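Putative glycoside hydrolase (Bacteroides ovatus, PDB 4ONZ) is of unknown function but is probably a carbohydrate-active protein built as a five-bladed beta-propeller. Local coordinates at residues D194-K199 / A252-H257; I209-S214 / D292-L297; R123-E128 / I182-K187. All blocks are in the same frame, centred on the assembly; numbering follows the deposited sequence. Where two conformers were deposited one is given.

Contact 1 of 3, residues D194-K199 / A252-H257; sequences DKVNGK and AIRTKH
Asp194 and Arg254 form a salt bridge that is also a hydrogen bond: Arg254 NE donates to Asp194 OD2 with an N-H...O angle of 152°. The modelled separation of NE and OD2, 2.5 Å, is shorter than usual for such a pair, so its exact length is doubtful. The acceptor oxygen is approached nearly end-on, along its C-O bond, while the carboxylate plane is turned 69° from that of the guanidinium. The two side chains cross at about a right angle. Asp194 reaches over with CG anti to its own backbone N (chi1 -170°). Its other oxygen, OD1, makes a weak, long ion pair with Lys185.

The second polar link uses backbone. Arg254 NH2 donates to the carbonyl O of Lys195 at 3.1 Å, and that oxygen lies in the guanidinium plane, at its edge. Arg254 NH1 is bonded in turn to Gly290 O, so each guanidinium nitrogen has an acceptor.

Van der Waals contact is slight. Val196 CG2 comes within 3.9 Å of Arg254 NH2, approaching the guanidinium obliquely, and the valine also packs on Leu183, Phe201 and Pro293. Val196 opens a type I' turn closed by Lys199, with backbone bonds in both directions. This turn joins strands 190-193 and 200-204.

Three acceptors from three different residues fix the rotation of the guanidinium. The carboxylate probably offsets its charge, and the arginine thereby ties the end of strand 245-255 to the loop that follows strand 190-193.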
ATOM      1  N   ASP A 194       8.425   1.359  13.422  1.00 23.60           N
ATOM      2  CA  ASP A 194       9.517   0.845  14.258  1.00 24.50           C
ATOM      3  C   ASP A 194      10.848   0.878  13.519  1.00 25.72           C
ATOM      4  O   ASP A 194      10.906   0.577  12.334  1.00 27.29           O
ATOM      5  CB  ASP A 194       9.224  -0.568  14.737  1.00 26.89           C
ATOM      6  CG  ASP A 194      10.224  -1.047  15.794  1.00 29.56           C
ATOM      7  OD1 ASP A 194      10.644  -0.234  16.644  1.00 28.93           O
ATOM      8  OD2 ASP A 194      10.589  -2.239  15.770  1.00 31.80           O
ATOM      9  N   LYS A 195      11.913   1.236  14.234  1.00 26.68           N
ATOM     10  CA  LYS A 195      13.241   1.372  13.637  1.00 28.67           C
ATOM     11  C   LYS A 195      14.040   0.077  13.513  1.00 29.31           C
ATOM     12  O   LYS A 195      13.689  -0.951  14.088  1.00 28.28           O
ATOM     13  CB  LYS A 195      14.068   2.393  14.428  1.00 31.37           C
ATOM     14  CG  LYS A 195      13.545   3.820  14.332  1.00 33.07           C
ATOM     15  CD  LYS A 195      14.508   4.801  14.987  1.00 35.15           C
ATOM     16  CE  LYS A 195      14.141   6.238  14.655  1.00 36.84           C
ATOM     17  NZ  LYS A 195      15.238   7.183  15.007  1.00 42.74           N
ATOM     18  N   VAL A 196      15.117   0.166  12.735  1.00 30.46           N
ATOM     19  CA  VAL A 196      16.083  -0.907  12.547  1.00 33.29           C
ATOM     20  C   VAL A 196      17.457  -0.273  12.701  1.00 36.73           C
ATOM     21  O   VAL A 196      17.800   0.661  11.972  1.00 35.01           O
ATOM     22  CB  VAL A 196      15.997  -1.552  11.153  1.00 38.26           C
ATOM     23  CG1 VAL A 196      17.164  -2.509  10.944  1.00 42.01           C
ATOM     24  CG2 VAL A 196      14.662  -2.265  10.970  1.00 36.15           C
ATOM     25  N   ASN A 197      18.240  -0.781  13.652  1.00 36.44           N
ATOM     26  CA  ASN A 197      19.579  -0.269  13.892  0.50 36.04           C
ATOM     27  C   ASN A 197      19.597   1.270  14.001  1.00 35.82           C
ATOM     28  O   ASN A 197      20.455   1.931  13.417  1.00 41.33           O
ATOM     29  CB  ASN A 197      20.522  -0.776  12.785  0.50 35.91           C
ATOM     30  CG  ASN A 197      20.607  -2.304  12.731  0.50 35.64           C
ATOM     31  OD1 ASN A 197      20.537  -2.909  11.659  0.50 34.55           O
ATOM     32  ND2 ASN A 197      20.733  -2.930  13.893  0.50 33.59           N
ATOM     33  N   GLY A 198      18.638   1.836  14.728  1.00 35.72           N
ATOM     34  CA  GLY A 198      18.565   3.284  14.930  1.00 36.51           C
ATOM     35  C   GLY A 198      18.076   4.138  13.774  1.00 35.29           C
ATOM     36  O   GLY A 198      18.156   5.364  13.844  1.00 42.39           O
ATOM     37  N   LYS A 199      17.579   3.497  12.716  1.00 33.42           N
ATOM     38  CA  LYS A 199      17.045   4.218  11.563  0.50 31.56           C
ATOM     39  C   LYS A 199      15.679   3.675  11.146  1.00 29.03           C
ATOM     40  O   LYS A 199      15.337   2.523  11.421  1.00 26.02           O
ATOM     41  CB  LYS A 199      18.015   4.134  10.382  0.50 33.43           C
ATOM     42  CG  LYS A 199      19.400   4.695  10.664  0.50 34.10           C
ATOM     43  CD  LYS A 199      20.254   4.710   9.405  0.50 33.46           C
ATOM     44  CE  LYS A 199      21.632   5.285   9.679  0.50 32.78           C
ATOM     45  NZ  LYS A 199      22.466   4.407  10.540  0.50 32.81           N
ATOM     46  N   ALA A 252       5.085  -3.268   6.500  1.00 16.87           N
ATOM     47  CA  ALA A 252       5.565  -4.538   7.040  1.00 16.78           C
ATOM     48  C   ALA A 252       5.300  -4.539   8.537  1.00 17.84           C
ATOM     49  O   ALA A 252       5.195  -3.476   9.167  1.00 19.90           O
ATOM     50  CB  ALA A 252       7.040  -4.735   6.750  1.00 16.18           C
ATOM     51  N   ILE A 253       5.201  -5.721   9.119  1.00 19.70           N
ATOM     52  CA  ILE A 253       4.867  -5.809  10.528  1.00 21.59           C
ATOM     53  C   ILE A 253       5.713  -6.836  11.278  1.00 23.63           C
ATOM     54  O   ILE A 253       5.872  -7.977  10.837  1.00 23.14           O
ATOM     55  CB  ILE A 253       3.346  -6.066  10.689  1.00 23.23           C
ATOM     56  CG1 ILE A 253       2.921  -5.968  12.154  1.00 24.39           C
ATOM     57  CG2 ILE A 253       2.932  -7.409  10.086  1.00 23.25           C
ATOM     58  CD1 ILE A 253       1.425  -6.092  12.353  1.00 25.66           C
ATOM     59  N   ARG A 254       6.275  -6.406  12.406  1.00 24.79           N
ATOM     60  CA  ARG A 254       7.042  -7.304  13.264  1.00 25.87           C
ATOM     61  C   ARG A 254       6.108  -8.326  13.925  1.00 26.80           C
ATOM     62  O   ARG A 254       4.972  -7.997  14.276  1.00 23.17           O
ATOM     63  CB  ARG A 254       7.792  -6.539  14.349  1.00 26.54           C
ATOM     64  CG  ARG A 254       8.991  -5.738  13.871  1.00 26.72           C
ATOM     65  CD  ARG A 254       9.875  -5.427  15.071  1.00 28.84           C
ATOM     66  NE  ARG A 254      10.990  -4.540  14.758  1.00 29.29           N
ATOM     67  CZ  ARG A 254      12.193  -4.927  14.335  1.00 29.85           C
ATOM     68  NH1 ARG A 254      12.480  -6.212  14.139  1.00 29.81           N
ATOM     69  NH2 ARG A 254      13.126  -4.006  14.107  1.00 30.87           N
ATOM     70  N   THR A 255       6.600  -9.561  14.064  1.00 27.46           N
ATOM     71  CA  THR A 255       5.865 -10.658  14.717  1.00 28.98           C
ATOM     72  C   THR A 255       6.867 -11.450  15.555  1.00 29.66           C
ATOM     73  O   THR A 255       8.065 -11.187  15.480  1.00 28.03           O
ATOM     74  CB  THR A 255       5.242 -11.647  13.700  1.00 29.10           C
ATOM     75  OG1 THR A 255       6.280 -12.404  13.058  1.00 27.04           O
ATOM     76  CG2 THR A 255       4.409 -10.918  12.648  1.00 28.18           C
ATOM     77  N   LYS A 256       6.387 -12.419  16.332  1.00 35.97           N
ATOM     78  CA  LYS A 256       7.274 -13.260  17.158  1.00 38.07           C
ATOM     79  C   LYS A 256       8.345 -13.978  16.328  1.00 37.32           C
ATOM     80  O   LYS A 256       9.451 -14.216  16.813  1.00 36.35           O
ATOM     81  CB  LYS A 256       6.490 -14.341  17.905  1.00 43.13           C
ATOM     82  CG  LYS A 256       5.468 -13.863  18.920  1.00 48.69           C
ATOM     83  CD  LYS A 256       4.872 -15.063  19.649  1.00 53.16           C
ATOM     84  CE  LYS A 256       3.684 -14.678  20.517  1.00 55.00           C
ATOM     85  NZ  LYS A 256       4.024 -13.636  21.521  1.00 57.34           N
ATOM     86  N   HIS A 257       8.008 -14.326  15.085  1.00 36.02           N
ATOM     87  CA  HIS A 257       8.926 -15.071  14.214  1.00 37.20           C
ATOM     88  C   HIS A 257       9.849 -14.205  13.351  1.00 34.67           C
ATOM     89  O   HIS A 257      10.774 -14.719  12.716  1.00 34.33           O
ATOM     90  CB  HIS A 257       8.129 -16.027  13.340  1.00 40.23           C
ATOM     91  CG  HIS A 257       7.257 -16.958  14.121  1.00 46.07           C
ATOM     92  ND1 HIS A 257       5.941 -16.668  14.419  1.00 51.16           N
ATOM     93  CD2 HIS A 257       7.516 -18.159  14.686  1.00 49.26           C
ATOM     94  CE1 HIS A 257       5.425 -17.657  15.125  1.00 52.86           C
ATOM     95  NE2 HIS A 257       6.360 -18.575  15.300  1.00 52.44           N
TER

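Contact 2 of 3, residues I209-S214 / D292-L297; sequences IYAATS and DPYKVL
Tyr294 meets Ala211 and Thr213 where a turn leading into strand 296-299 packs against strand 210-214, and a type I beta turn from Asp292 to Lys295 carries the tyrosine. The turn is closed by Lys295 N bonding to Asp292 O at 3.0 Å. An Asx turn lies over the same residues: Tyr294 N donates to Asp292 OD1 at 3.3 Å, meeting the oxygen from above the carboxylate plane, 39° out of it.

From this base the ring reaches across to the strand and presents an edge to it. Ala211 CB lies in the ring plane, 3.8 Å from Tyr294 CE1 and 4.1 Å from Tyr294 CD1, so the methyl group touches one side of the ring rim. Farther out, Tyr294 OH is 4.0 Å from Thr213 CG2, a van der Waals approach to a methyl. The threonine torsion (chi1 65°) explains this, since it sets CG2 anti to the carbonyl carbon and puts the methyl on the tyrosine side.

Ala211 and Thr213 direct their CB atoms toward the turn while Ala212 points the other way. Tyr294 also rests on Met231, and Pro293 packs on Phe201. Two antiparallel runs, 200-204/210-214/221-222 and 245-255 to 296-299, are joined into one curled sheet by the parallel pair 180-187/245-255; packing between such runs is consistent with neighbouring blades of a beta-propeller.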
ATOM      1  N   ILE A 209      11.452  -6.663  -4.621  1.00 18.79           N
ATOM      2  CA  ILE A 209      11.333  -6.048  -3.315  1.00 18.30           C
ATOM      3  C   ILE A 209      12.725  -5.549  -2.940  1.00 18.44           C
ATOM      4  O   ILE A 209      13.675  -6.333  -2.837  1.00 18.10           O
ATOM      5  CB  ILE A 209      10.836  -7.020  -2.236  1.00 20.44           C
ATOM      6  CG1 ILE A 209       9.463  -7.602  -2.599  1.00 20.96           C
ATOM      7  CG2 ILE A 209      10.803  -6.332  -0.868  1.00 20.21           C
ATOM      8  CD1 ILE A 209       8.319  -6.619  -2.617  1.00 21.93           C
ATOM      9  N   TYR A 210      12.821  -4.237  -2.756  1.00 16.78           N
ATOM     10  CA  TYR A 210      14.030  -3.563  -2.336  1.00 16.57           C
ATOM     11  C   TYR A 210      13.822  -3.027  -0.928  1.00 16.74           C
ATOM     12  O   TYR A 210      12.768  -3.240  -0.319  1.00 17.10           O
ATOM     13  CB  TYR A 210      14.317  -2.373  -3.241  1.00 17.07           C
ATOM     14  CG  TYR A 210      14.410  -2.678  -4.717  1.00 17.81           C
ATOM     15  CD1 TYR A 210      15.584  -3.154  -5.268  1.00 17.54           C
ATOM     16  CD2 TYR A 210      13.343  -2.431  -5.569  1.00 18.66           C
ATOM     17  CE1 TYR A 210      15.691  -3.412  -6.621  1.00 18.41           C
ATOM     18  CE2 TYR A 210      13.447  -2.683  -6.931  1.00 18.52           C
ATOM     19  CZ  TYR A 210      14.629  -3.170  -7.448  1.00 19.55           C
ATOM     20  OH  TYR A 210      14.755  -3.432  -8.804  1.00 21.78           O
ATOM     21  N   ALA A 211      14.820  -2.304  -0.429  1.00 16.55           N
ATOM     22  CA  ALA A 211      14.757  -1.694   0.882  1.00 16.59           C
ATOM     23  C   ALA A 211      15.350  -0.291   0.855  1.00 16.52           C
ATOM     24  O   ALA A 211      16.070   0.084  -0.079  1.00 18.44           O
ATOM     25  CB  ALA A 211      15.474  -2.553   1.906  1.00 16.73           C
ATOM     26  N   ALA A 212      14.986   0.502   1.851  1.00 15.30           N
ATOM     27  CA  ALA A 212      15.527   1.845   2.006  1.00 16.00           C
ATOM     28  C   ALA A 212      15.497   2.221   3.475  1.00 18.37           C
ATOM     29  O   ALA A 212      14.648   1.738   4.220  1.00 18.08           O
ATOM     30  CB  ALA A 212      14.742   2.847   1.192  1.00 14.71           C
ATOM     31  N   THR A 213      16.440   3.071   3.884  1.00 18.35           N
ATOM     32  CA  THR A 213      16.510   3.539   5.257  1.00 19.80           C
ATOM     33  C   THR A 213      16.329   5.060   5.281  1.00 18.71           C
ATOM     34  O   THR A 213      16.468   5.718   4.251  1.00 18.33           O
ATOM     35  CB  THR A 213      17.846   3.143   5.904  1.00 19.94           C
ATOM     36  OG1 THR A 213      18.914   3.810   5.234  1.00 21.18           O
ATOM     37  CG2 THR A 213      18.063   1.630   5.832  1.00 20.52           C
ATOM     38  N   SER A 214      16.022   5.608   6.453  1.00 19.80           N
ATOM     39  CA  SER A 214      15.829   7.052   6.606  1.00 20.15           C
ATOM     40  C   SER A 214      16.019   7.518   8.044  1.00 22.12           C
ATOM     41  O   SER A 214      15.697   6.797   8.981  1.00 21.58           O
ATOM     42  CB  SER A 214      14.408   7.430   6.152  1.00 19.39           C
ATOM     43  OG  SER A 214      14.139   8.826   6.296  1.00 19.59           O
ATOM     44  N   ASP A 292      18.042  -9.028  11.026  1.00 32.66           N
ATOM     45  CA  ASP A 292      18.591  -8.696   9.703  1.00 32.17           C
ATOM     46  C   ASP A 292      17.431  -8.632   8.699  1.00 30.72           C
ATOM     47  O   ASP A 292      17.094  -9.646   8.080  1.00 30.09           O
ATOM     48  CB  ASP A 292      19.636  -9.737   9.271  1.00 33.94           C
ATOM     49  CG  ASP A 292      20.342  -9.363   7.967  1.00 36.30           C
ATOM     50  OD1 ASP A 292      19.903  -8.416   7.282  1.00 36.75           O
ATOM     51  OD2 ASP A 292      21.348 -10.016   7.625  1.00 41.62           O
ATOM     52  N   PRO A 293      16.844  -7.429   8.495  1.00 28.55           N
ATOM     53  CA  PRO A 293      15.652  -7.314   7.654  1.00 26.09           C
ATOM     54  C   PRO A 293      15.842  -7.577   6.159  1.00 25.52           C
ATOM     55  O   PRO A 293      14.863  -7.561   5.423  1.00 22.39           O
ATOM     56  CB  PRO A 293      15.182  -5.874   7.904  1.00 27.79           C
ATOM     57  CG  PRO A 293      16.415  -5.134   8.265  1.00 29.54           C
ATOM     58  CD  PRO A 293      17.364  -6.111   8.903  1.00 28.49           C
ATOM     59  N   TYR A 294      17.076  -7.828   5.722  1.00 26.56           N
ATOM     60  CA  TYR A 294      17.360  -8.150   4.327  1.00 27.05           C
ATOM     61  C   TYR A 294      17.389  -9.666   4.132  1.00 28.56           C
ATOM     62  O   TYR A 294      17.405 -10.159   2.998  1.00 31.29           O
ATOM     63  CB  TYR A 294      18.713  -7.568   3.912  1.00 27.97           C
ATOM     64  CG  TYR A 294      18.892  -6.127   4.304  1.00 29.26           C
ATOM     65  CD1 TYR A 294      18.047  -5.150   3.806  1.00 27.44           C
ATOM     66  CD2 TYR A 294      19.908  -5.735   5.178  1.00 31.38           C
ATOM     67  CE1 TYR A 294      18.202  -3.822   4.157  1.00 27.77           C
ATOM     68  CE2 TYR A 294      20.061  -4.407   5.546  1.00 31.31           C
ATOM     69  CZ  TYR A 294      19.207  -3.452   5.026  1.00 29.27           C
ATOM     70  OH  TYR A 294      19.342  -2.127   5.370  1.00 30.02           O
ATOM     71  N   LYS A 295      17.389 -10.401   5.242  1.00 28.07           N
ATOM     72  CA  LYS A 295      17.511 -11.858   5.218  1.00 28.88           C
ATOM     73  C   LYS A 295      16.148 -12.539   5.247  1.00 28.00           C
ATOM     74  O   LYS A 295      15.400 -12.431   6.225  1.00 25.69           O
ATOM     75  CB  LYS A 295      18.373 -12.312   6.401  1.00 31.68           C
ATOM     76  CG  LYS A 295      18.598 -13.808   6.542  1.00 37.12           C
ATOM     77  CD  LYS A 295      19.315 -14.085   7.858  1.00 44.15           C
ATOM     78  CE  LYS A 295      19.474 -15.570   8.136  1.00 47.36           C
ATOM     79  NZ  LYS A 295      20.453 -16.215   7.224  1.00 50.61           N
ATOM     80  N   VAL A 296      15.842 -13.247   4.162  1.00 27.56           N
ATOM     81  CA  VAL A 296      14.584 -13.969   4.018  1.00 26.73           C
ATOM     82  C   VAL A 296      14.656 -15.283   4.790  1.00 28.05           C
ATOM     83  O   VAL A 296      15.623 -16.027   4.653  1.00 29.23           O
ATOM     84  CB  VAL A 296      14.291 -14.272   2.530  1.00 27.57           C
ATOM     85  CG1 VAL A 296      13.060 -15.164   2.375  1.00 28.56           C
ATOM     86  CG2 VAL A 296      14.126 -12.972   1.757  1.00 27.85           C
ATOM     87  N   LEU A 297      13.647 -15.541   5.618  1.00 27.35           N
ATOM     88  CA  LEU A 297      13.560 -16.788   6.381  1.00 28.69           C
ATOM     89  C   LEU A 297      12.589 -17.736   5.712  1.00 29.92           C
ATOM     90  O   LEU A 297      12.821 -18.938   5.698  1.00 29.22           O
ATOM     91  CB  LEU A 297      13.090 -16.541   7.818  1.00 29.07           C
ATOM     92  CG  LEU A 297      13.988 -15.693   8.712  1.00 30.92           C
ATOM     93  CD1 LEU A 297      13.409 -15.641  10.117  1.00 30.98           C
ATOM     94  CD2 LEU A 297      15.412 -16.222   8.729  1.00 32.47           C
TER

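Contact 3 of 3, residues R123-E128 / I182-K187; sequences RVAMTE and ILTKLK
Ala125 and Ile182 bring their strands closest, with CA atoms 6.9 Å apart, and the touching parts, residues 125-128 and 182-187, run 41° from parallel with no backbone hydrogen bond between the two segments. In the propeller fold this is an interface between successive sheets: strand 118-126 is an outermost strand of its four-stranded antiparallel sheet, and strand 180-187 belongs to the sheet that follows. Strand 190-193 bridges the two: it pairs with 180-187, and Ile193 is backbone hydrogen-bonded to Met126.

The buried part is small and apolar. Ala125 CB points across and sits 3.9 Å from Thr184 CG2 and 4.4 Å from Ile182 CB, so one methyl touches two residues that lie on the same side of their strand. Ile182 extends the layer onto Val133 and Leu135. Thr184 divides its side chain: with chi1 at 67°, CG2 is set anti to the carbonyl carbon and faces Ala125, whereas OG1 is satisfied by a hydrogen bond to Ala252 O on strand 245-255.

Toward the exposed end the chemistry changes. Glu128 and Lys187 cross at about a right angle, and the carboxylate lies against the aliphatic part of the lysine, Glu128 OE2 being 3.5 Å from Lys187 CD. Lys187 NZ, with the chain bent at chi4 (-61°), makes a long salt bridge, 3.8 Å from Glu128 OE1, doubtful because Lys187 was modelled in two conformers.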
ATOM      1  N   ARG A 123       0.223   4.170   1.028  1.00 15.02           N
ATOM      2  CA  ARG A 123       0.439   3.262   2.142  1.00 15.07           C
ATOM      3  C   ARG A 123       0.728   4.189   3.301  1.00 16.07           C
ATOM      4  O   ARG A 123       1.531   5.113   3.165  1.00 16.06           O
ATOM      5  CB  ARG A 123       1.591   2.305   1.878  1.00 14.84           C
ATOM      6  CG  ARG A 123       1.237   1.269   0.824  1.00 14.96           C
ATOM      7  CD  ARG A 123       2.457   0.654   0.184  1.00 15.82           C
ATOM      8  NE  ARG A 123       2.070  -0.378  -0.780  1.00 15.79           N
ATOM      9  CZ  ARG A 123       1.593  -0.143  -2.006  1.00 16.10           C
ATOM     10  NH1 ARG A 123       1.449   1.092  -2.469  1.00 16.85           N
ATOM     11  NH2 ARG A 123       1.275  -1.167  -2.797  1.00 15.78           N
ATOM     12  N   VAL A 124       0.060   3.966   4.422  1.00 16.15           N
ATOM     13  CA  VAL A 124       0.193   4.843   5.577  1.00 15.99           C
ATOM     14  C   VAL A 124       0.575   4.128   6.870  1.00 16.54           C
ATOM     15  O   VAL A 124       0.067   3.055   7.180  1.00 17.07           O
ATOM     16  CB  VAL A 124      -1.119   5.628   5.798  1.00 16.36           C
ATOM     17  CG1 VAL A 124      -1.070   6.443   7.097  1.00 17.10           C
ATOM     18  CG2 VAL A 124      -1.384   6.532   4.607  1.00 16.55           C
ATOM     19  N   ALA A 125       1.491   4.741   7.604  1.00 15.93           N
ATOM     20  CA  ALA A 125       1.902   4.275   8.908  1.00 17.46           C
ATOM     21  C   ALA A 125       2.019   5.502   9.829  1.00 17.84           C
ATOM     22  O   ALA A 125       2.132   6.645   9.355  1.00 17.28           O
ATOM     23  CB  ALA A 125       3.209   3.523   8.826  1.00 16.56           C
HETATM   24  N   MSE A 126       1.989   5.259  11.134  1.00 18.91           N
HETATM   25  CA  MSE A 126       2.003   6.331  12.133  1.00 20.20           C
HETATM   26  C   MSE A 126       3.117   6.193  13.145  1.00 20.38           C
HETATM   27  O   MSE A 126       3.338   5.108  13.675  1.00 20.54           O
HETATM   28  CB  MSE A 126       0.642   6.222  12.830  1.00 22.03           C
HETATM   29  CG  MSE A 126       0.348   7.417  13.737  1.00 21.90           C
HETATM   30 SE   MSE A 126      -0.939   6.928  15.153  0.75 22.36          SE
HETATM   31  CE  MSE A 126       0.133   5.702  16.248  1.00 24.99           C
ATOM     32  N   THR A 127       3.827   7.286  13.432  1.00 21.14           N
ATOM     33  CA  THR A 127       4.866   7.264  14.463  1.00 21.96           C
ATOM     34  C   THR A 127       4.216   7.211  15.845  1.00 23.71           C
ATOM     35  O   THR A 127       3.050   7.569  16.007  1.00 22.75           O
ATOM     36  CB  THR A 127       5.762   8.528  14.464  1.00 21.82           C
ATOM     37  OG1 THR A 127       4.977   9.698  14.761  1.00 20.25           O
ATOM     38  CG2 THR A 127       6.478   8.707  13.130  1.00 20.48           C
ATOM     39  N   GLU A 128       4.985   6.800  16.846  1.00 25.75           N
ATOM     40  CA  GLU A 128       4.478   6.780  18.217  1.00 30.80           C
ATOM     41  C   GLU A 128       3.994   8.164  18.683  1.00 31.59           C
ATOM     42  O   GLU A 128       3.091   8.234  19.497  1.00 31.35           O
ATOM     43  CB  GLU A 128       5.526   6.255  19.198  1.00 33.79           C
ATOM     44  CG  GLU A 128       5.852   4.776  19.055  1.00 35.51           C
ATOM     45  CD  GLU A 128       6.735   4.271  20.184  1.00 39.40           C
ATOM     46  OE1 GLU A 128       6.545   4.731  21.325  1.00 39.35           O
ATOM     47  OE2 GLU A 128       7.606   3.408  19.946  1.00 40.80           O
ATOM     48  N   ILE A 182       6.624   0.788   5.050  1.00 16.44           N
ATOM     49  CA  ILE A 182       7.406   1.112   6.236  1.00 17.16           C
ATOM     50  C   ILE A 182       7.249   0.000   7.277  1.00 17.96           C
ATOM     51  O   ILE A 182       6.197  -0.632   7.345  1.00 17.88           O
ATOM     52  CB  ILE A 182       6.975   2.467   6.823  1.00 16.48           C
ATOM     53  CG1 ILE A 182       7.219   3.575   5.799  1.00 18.27           C
ATOM     54  CG2 ILE A 182       7.742   2.756   8.100  1.00 17.67           C
ATOM     55  CD1 ILE A 182       6.685   4.924   6.215  1.00 17.52           C
ATOM     56  N   LEU A 183       8.315  -0.268   8.028  1.00 17.89           N
ATOM     57  CA  LEU A 183       8.280  -1.281   9.084  1.00 19.25           C
ATOM     58  C   LEU A 183       7.481  -0.759  10.285  1.00 18.97           C
ATOM     59  O   LEU A 183       7.691   0.373  10.733  1.00 17.65           O
ATOM     60  CB  LEU A 183       9.693  -1.672   9.534  1.00 18.99           C
ATOM     61  CG  LEU A 183       9.768  -2.734  10.642  1.00 20.38           C
ATOM     62  CD1 LEU A 183       9.105  -4.026  10.198  1.00 21.83           C
ATOM     63  CD2 LEU A 183      11.210  -2.984  11.030  1.00 21.99           C
ATOM     64  N   THR A 184       6.571  -1.599  10.783  1.00 20.01           N
ATOM     65  CA  THR A 184       5.734  -1.288  11.935  1.00 19.55           C
ATOM     66  C   THR A 184       5.717  -2.462  12.920  1.00 22.85           C
ATOM     67  O   THR A 184       6.196  -3.569  12.615  1.00 21.89           O
ATOM     68  CB  THR A 184       4.267  -0.995  11.542  1.00 19.05           C
ATOM     69  OG1 THR A 184       3.658  -2.187  11.027  1.00 19.54           O
ATOM     70  CG2 THR A 184       4.165   0.132  10.498  1.00 19.77           C
ATOM     71  N   LYS A 185       5.151  -2.210  14.093  1.00 20.80           N
ATOM     72  CA  LYS A 185       4.981  -3.240  15.117  1.00 25.66           C
ATOM     73  C   LYS A 185       3.782  -2.856  15.978  1.00 26.98           C
ATOM     74  O   LYS A 185       3.408  -1.690  16.023  1.00 24.33           O
ATOM     75  CB  LYS A 185       6.214  -3.329  16.017  1.00 27.89           C
ATOM     76  CG  LYS A 185       6.388  -2.125  16.934  1.00 31.49           C
ATOM     77  CD  LYS A 185       7.535  -2.307  17.915  1.00 36.93           C
ATOM     78  CE  LYS A 185       7.649  -1.084  18.811  1.00 42.87           C
ATOM     79  NZ  LYS A 185       8.862  -1.111  19.672  1.00 48.08           N
ATOM     80  N   LEU A 186       3.191  -3.831  16.660  1.00 28.84           N
ATOM     81  CA  LEU A 186       2.080  -3.559  17.566  1.00 28.78           C
ATOM     82  C   LEU A 186       2.648  -3.095  18.898  1.00 30.00           C
ATOM     83  O   LEU A 186       3.480  -3.779  19.493  1.00 29.93           O
ATOM     84  CB  LEU A 186       1.236  -4.812  17.815  1.00 31.06           C
ATOM     85  CG  LEU A 186       0.068  -4.654  18.805  1.00 33.62           C
ATOM     86  CD1 LEU A 186      -0.994  -3.716  18.254  1.00 34.11           C
ATOM     87  CD2 LEU A 186      -0.561  -5.994  19.164  1.00 36.45           C
ATOM     88  N   LYS A 187       2.222  -1.914  19.329  1.00 30.67           N
ATOM     89  CA  LYS A 187       2.614  -1.373  20.619  0.50 34.43           C
ATOM     90  C   LYS A 187       1.346  -0.875  21.292  1.00 35.59           C
ATOM     91  O   LYS A 187       0.671   0.028  20.786  1.00 33.61           O
ATOM     92  CB  LYS A 187       3.634  -0.243  20.467  0.50 35.08           C
ATOM     93  CG  LYS A 187       4.257   0.215  21.781  0.50 38.34           C
ATOM     94  CD  LYS A 187       5.382   1.212  21.547  0.50 39.18           C
ATOM     95  CE  LYS A 187       6.126   1.535  22.835  0.50 41.14           C
ATOM     96  NZ  LYS A 187       5.237   2.146  23.859  0.50 40.79           N
TER

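In the fold
Contact 3 is the buried one, apolar at Ala125 and charged only at its exposed end; contact 1 lies at the surface and is almost wholly polar; contact 2 is partly buried and makes no hydrogen bond across. All three reach the mixed sheet that holds strands 180-187 and 245-255. Those two strands are parallel neighbours, so contacts 1 and 3, centres about 10 Å apart, touch directly: Arg254 N probably bonds to Thr184 O. Contact 1 also meets contact 2 through Val196 CG1 on Pro293 CG, whereas contacts 2 and 3 do not touch. Contact 3 joins this sheet to the preceding one, while contacts 1 and 2 link parts within it.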